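Local coordinates for protein RNA methyltransferase, TrmH family (PDB 2I6D) that probably methylates RNA as a member of the TrmH (SpoU) family of knotted SPOUT methyltransferases, at residues A[100-112]-A[199-213]. Sequence-based numbering, arbitrary orientation.
Sequences VVEGLTLLLDGVQ and EPAILVLGSEGRGIS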
loop_
_atom_site.group_PDB
_atom_site.type_symbol
_atom_site.label_atom_id
_atom_site.label_comp_id
_atom_site.label_asym_id
_atom_site.label_seq_id
_atom_site.Cartn_x
_atom_site.Cartn_y
_atom_site.Cartn_z
ATOM N N VAL A 100 10.524 -4.317 -8.126
ATOM C CA VAL A 100 10.336 -4.594 -9.525
ATOM C C VAL A 100 9.766 -3.310 -10.150
ATOM O O VAL A 100 8.925 -2.628 -9.525
ATOM C CB VAL A 100 9.357 -5.815 -9.694
ATOM C CG1 VAL A 100 8.750 -5.873 -11.091
ATOM C CG2 VAL A 100 10.069 -7.137 -9.335
ATOM N N VAL A 101 10.257 -2.950 -11.336
ATOM C CA VAL A 101 9.641 -1.861 -12.132
ATOM C C VAL A 101 8.846 -2.490 -13.269
ATOM O O VAL A 101 9.422 -3.138 -14.130
ATOM C CB VAL A 101 10.677 -0.853 -12.744
ATOM C CG1 VAL A 101 9.947 0.314 -13.479
ATOM C CG2 VAL A 101 11.606 -0.271 -11.685
ATOM N N GLU A 102 7.519 -2.314 -13.285
ATOM C CA GLU A 102 6.725 -2.773 -14.433
ATOM C C GLU A 102 5.770 -1.625 -14.691
ATOM O O GLU A 102 4.839 -1.421 -13.929
ATOM C CB GLU A 102 5.957 -4.080 -14.147
ATOM C CG GLU A 102 6.885 -5.301 -13.993
ATOM C CD GLU A 102 6.208 -6.599 -13.520
ATOM O OE1 GLU A 102 6.672 -7.671 -13.989
ATOM O OE2 GLU A 102 5.261 -6.557 -12.680
ATOM N N GLY A 103 6.050 -0.846 -15.731
ATOM C CA GLY A 103 5.348 0.402 -15.958
ATOM C C GLY A 103 5.664 1.458 -14.907
ATOM O O GLY A 103 6.650 1.353 -14.146
ATOM N N LEU A 104 4.819 2.484 -14.855
ATOM C CA LEU A 104 4.987 3.537 -13.892
ATOM C C LEU A 104 4.913 2.934 -12.484
ATOM O O LEU A 104 3.940 2.226 -12.136
ATOM C CB LEU A 104 3.879 4.581 -14.078
ATOM C CG LEU A 104 3.809 5.650 -12.995
ATOM C CD1 LEU A 104 5.182 6.433 -12.949
ATOM C CD2 LEU A 104 2.609 6.579 -13.308
ATOM N N THR A 105 5.937 3.240 -11.699
ATOM C CA THR A 105 6.152 2.655 -10.389
ATOM C C THR A 105 6.327 3.799 -9.406
ATOM O O THR A 105 7.158 4.687 -9.626
ATOM C CB THR A 105 7.423 1.790 -10.433
ATOM O OG1 THR A 105 7.224 0.737 -11.390
ATOM C CG2 THR A 105 7.754 1.180 -9.044
ATOM N N LEU A 106 5.542 3.786 -8.328
ATOM C CA LEU A 106 5.613 4.822 -7.314
ATOM C C LEU A 106 6.607 4.458 -6.245
ATOM O O LEU A 106 6.722 3.272 -5.861
ATOM C CB LEU A 106 4.241 5.061 -6.662
ATOM C CG LEU A 106 3.115 5.330 -7.632
ATOM C CD1 LEU A 106 1.859 5.602 -6.778
ATOM C CD2 LEU A 106 3.476 6.514 -8.560
ATOM N N LEU A 107 7.363 5.461 -5.801
ATOM C CA LEU A 107 8.168 5.303 -4.613
ATOM C C LEU A 107 7.731 6.360 -3.605
ATOM O O LEU A 107 7.735 7.551 -3.902
ATOM C CB LEU A 107 9.667 5.433 -4.923
ATOM C CG LEU A 107 10.668 5.131 -3.786
ATOM C CD1 LEU A 107 10.745 6.239 -2.762
ATOM C CD2 LEU A 107 10.389 3.852 -3.084
ATOM N N LEU A 108 7.357 5.909 -2.421
ATOM C CA LEU A 108 6.947 6.809 -1.347
ATOM C C LEU A 108 8.130 6.974 -0.417
ATOM O O LEU A 108 8.496 6.039 0.302
ATOM C CB LEU A 108 5.761 6.224 -0.583
ATOM C CG LEU A 108 4.554 5.828 -1.439
ATOM C CD1 LEU A 108 3.382 5.603 -0.495
ATOM C CD2 LEU A 108 4.228 6.914 -2.501
ATOM N N ASP A 109 8.737 8.161 -0.431
ATOM C CA ASP A 109 9.937 8.445 0.404
ATOM C C ASP A 109 9.505 9.130 1.703
ATOM O O ASP A 109 9.290 10.347 1.699
ATOM C CB ASP A 109 10.895 9.396 -0.352
ATOM C CG ASP A 109 12.136 9.777 0.456
ATOM O OD1 ASP A 109 12.555 8.994 1.335
ATOM O OD2 ASP A 109 12.735 10.857 0.190
ATOM N N GLY A 110 9.380 8.377 2.796
ATOM C CA GLY A 110 9.046 8.971 4.100
ATOM C C GLY A 110 7.622 9.504 4.184
ATOM O O GLY A 110 7.359 10.505 4.858
ATOM N N VAL A 111 6.692 8.814 3.522
ATOM C CA VAL A 111 5.272 9.165 3.575
ATOM C C VAL A 111 4.713 8.398 4.778
ATOM O O VAL A 111 4.318 7.220 4.679
ATOM C CB VAL A 111 4.542 8.817 2.271
ATOM C CG1 VAL A 111 3.029 9.124 2.395
ATOM C CG2 VAL A 111 5.119 9.631 1.121
ATOM N N GLN A 112 4.737 9.067 5.927
ATOM C CA GLN A 112 4.495 8.408 7.211
ATOM C C GLN A 112 3.021 8.222 7.506
ATOM O O GLN A 112 2.647 7.312 8.229
ATOM C CB GLN A 112 5.163 9.165 8.362
ATOM C CG GLN A 112 6.531 9.677 7.990
ATOM C CD GLN A 112 7.467 9.798 9.159
ATOM O OE1 GLN A 112 7.059 10.166 10.270
ATOM N NE2 GLN A 112 8.742 9.478 8.923
ATOM N N GLU A 199 5.371 1.865 -19.851
ATOM C CA GLU A 199 6.829 1.899 -19.951
ATOM C C GLU A 199 7.458 2.041 -18.573
ATOM O O GLU A 199 6.851 2.604 -17.691
ATOM C CB GLU A 199 7.281 3.041 -20.843
ATOM C CG GLU A 199 6.854 2.854 -22.298
ATOM C CD GLU A 199 7.328 3.994 -23.181
ATOM O OE1 GLU A 199 8.503 3.958 -23.610
ATOM O OE2 GLU A 199 6.534 4.910 -23.463
ATOM N N PRO A 200 8.669 1.494 -18.387
ATOM C CA PRO A 200 9.310 1.569 -17.075
ATOM C C PRO A 200 9.654 3.005 -16.667
ATOM O O PRO A 200 10.243 3.757 -17.427
ATOM C CB PRO A 200 10.567 0.692 -17.245
ATOM C CG PRO A 200 10.852 0.679 -18.705
ATOM C CD PRO A 200 9.490 0.749 -19.370
ATOM N N ALA A 201 9.232 3.399 -15.472
ATOM C CA ALA A 201 9.585 4.709 -14.938
ATOM C C ALA A 201 9.327 4.642 -13.452
ATOM O O ALA A 201 8.411 3.969 -13.018
ATOM C CB ALA A 201 8.690 5.826 -15.523
ATOM N N ILE A 202 10.122 5.370 -12.691
ATOM C CA ILE A 202 9.893 5.465 -11.252
ATOM C C ILE A 202 9.498 6.900 -10.949
ATOM O O ILE A 202 10.100 7.837 -11.511
ATOM C CB ILE A 202 11.171 5.066 -10.464
ATOM C CG1 ILE A 202 11.529 3.584 -10.735
ATOM C CG2 ILE A 202 10.980 5.366 -8.977
ATOM C CD1 ILE A 202 13.048 3.272 -10.542
ATOM N N LEU A 203 8.491 7.070 -10.085
ATOM C CA LEU A 203 8.038 8.389 -9.669
ATOM C C LEU A 203 8.122 8.459 -8.156
ATOM O O LEU A 203 7.437 7.720 -7.427
ATOM C CB LEU A 203 6.579 8.649 -10.126
ATOM C CG LEU A 203 5.878 9.893 -9.557
ATOM C CD1 LEU A 203 6.699 11.155 -9.900
ATOM C CD2 LEU A 203 4.457 10.005 -10.170
ATOM N N VAL A 204 8.956 9.364 -7.693
ATOM C CA VAL A 204 9.231 9.486 -6.268
ATOM C C VAL A 204 8.348 10.570 -5.661
ATOM O O VAL A 204 8.305 11.713 -6.165
ATOM C CB VAL A 204 10.722 9.847 -5.992
ATOM C CG1 VAL A 204 10.984 9.952 -4.456
ATOM C CG2 VAL A 204 11.721 8.782 -6.661
ATOM N N LEU A 205 7.691 10.228 -4.556
ATOM C CA LEU A 205 6.827 11.164 -3.830
ATOM C C LEU A 205 7.305 11.250 -2.377
ATOM O O LEU A 205 7.489 10.216 -1.730
ATOM C CB LEU A 205 5.384 10.670 -3.881
ATOM C CG LEU A 205 4.946 10.689 -5.370
ATOM C CD1 LEU A 205 4.091 9.513 -5.735
ATOM C CD2 LEU A 205 4.271 12.033 -5.654
ATOM N N GLY A 206 7.512 12.462 -1.867
ATOM C CA GLY A 206 7.884 12.638 -0.449
ATOM C C GLY A 206 6.739 13.188 0.391
ATOM O O GLY A 206 5.716 13.574 -0.142
ATOM N N SER A 207 6.911 13.292 1.706
ATOM C CA SER A 207 5.856 13.930 2.499
ATOM C C SER A 207 5.792 15.414 2.200
ATOM O O SER A 207 6.818 16.025 1.944
ATOM C CB SER A 207 6.087 13.754 3.972
ATOM O OG SER A 207 7.184 14.548 4.374
ATOM N N GLU A 208 4.583 15.981 2.244
ATOM C CA GLU A 208 4.377 17.430 2.163
ATOM C C GLU A 208 5.125 18.184 3.280
ATOM O O GLU A 208 5.569 19.315 3.066
ATOM C CB GLU A 208 2.878 17.747 2.160
ATOM C CG GLU A 208 2.493 19.089 2.714
ATOM C CD GLU A 208 0.989 19.261 2.842
ATOM O OE1 GLU A 208 0.265 18.266 3.111
ATOM O OE2 GLU A 208 0.538 20.410 2.678
ATOM N N GLY A 209 5.278 17.546 4.443
ATOM C CA GLY A 209 6.046 18.105 5.559
ATOM C C GLY A 209 7.535 18.341 5.312
ATOM O O GLY A 209 8.050 19.388 5.674
ATOM N N ARG A 210 8.232 17.384 4.701
ATOM C CA ARG A 210 9.668 17.525 4.437
ATOM C C ARG A 210 10.057 17.391 2.960
ATOM O O ARG A 210 11.145 17.806 2.550
ATOM C CB ARG A 210 10.488 16.554 5.302
ATOM C CG ARG A 210 9.746 15.302 5.782
ATOM C CD ARG A 210 8.989 15.527 7.101
ATOM N NE ARG A 210 7.698 14.837 7.100
ATOM C CZ ARG A 210 7.519 13.551 7.400
ATOM N NH1 ARG A 210 6.302 13.031 7.352
ATOM N NH2 ARG A 210 8.545 12.784 7.747
ATOM N N GLY A 211 9.179 16.805 2.164
ATOM C CA GLY A 211 9.469 16.580 0.752
ATOM C C GLY A 211 10.486 15.459 0.594
ATOM O O GLY A 211 10.822 14.764 1.556
ATOM N N ILE A 212 10.983 15.302 -0.624
ATOM C CA ILE A 212 11.958 14.263 -0.931
ATOM C C ILE A 212 13.267 14.595 -0.221
ATOM O O ILE A 212 13.719 15.745 -0.268
ATOM C CB ILE A 212 12.120 14.171 -2.450
ATOM C CG1 ILE A 212 10.744 13.773 -3.054
ATOM C CG2 ILE A 212 13.270 13.209 -2.807
ATOM C CD1 ILE A 212 10.664 13.612 -4.592
ATOM N N SER A 213 13.877 13.612 0.444
ATOM C CA SER A 213 15.112 13.878 1.177
ATOM C C SER A 213 16.235 14.222 0.203
ATOM O O SER A 213 16.213 13.779 -0.949
ATOM C CB SER A 213 15.507 12.665 2.002
ATOM O OG SER A 213 15.860 11.609 1.137
HETATM O O HOH W 1 9.018 12.855 3.315
#
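Strands 104-109 and 201-206 run parallel as neighbouring central strands of the parallel sheet, their axes 4.6 Å apart at closest and inclined by 26°. This sheet is the core of the SPOUT methyltransferase fold. Five backbone bonds pair the two strands from T105 N to A201 O up to D109 N to L205 O; L107 N to L203 O is nearly straight at 170°. T105 also turns OG1 back onto G103 O, reaching it from above the carbonyl plane.

L104, L106, L108, L203 and L205 share one face; L104, L203 and L205 reach helix 242-255. L106 and L203 lie side by side and touch through their CD2 methyls. L104 has CG anti to its backbone N (chi1 171°), which brings CD1 over L203 CB at 3.9 Å. L205 CD1 meets CD2 of both L106 and L108.

On the other face, toward helix 165-174, the V101 and I202 side chains cross at about a right angle, CG2 of V101 meeting CG1 of I202 at 4.0 Å. In one of the two conformers of L107, CD1 lies beside V204 CG1.

Beyond the C-terminal ends, a water links the loops. It accepts from S207 N at 2.7 Å and lies 3.0 Å from D109 O, to which it can donate, though other acceptors may compete for its protons. The buried carboxylate of D109 receives S213 N on OD2 at 3.0 Å, in a nearly straight bond just before helix 214-217.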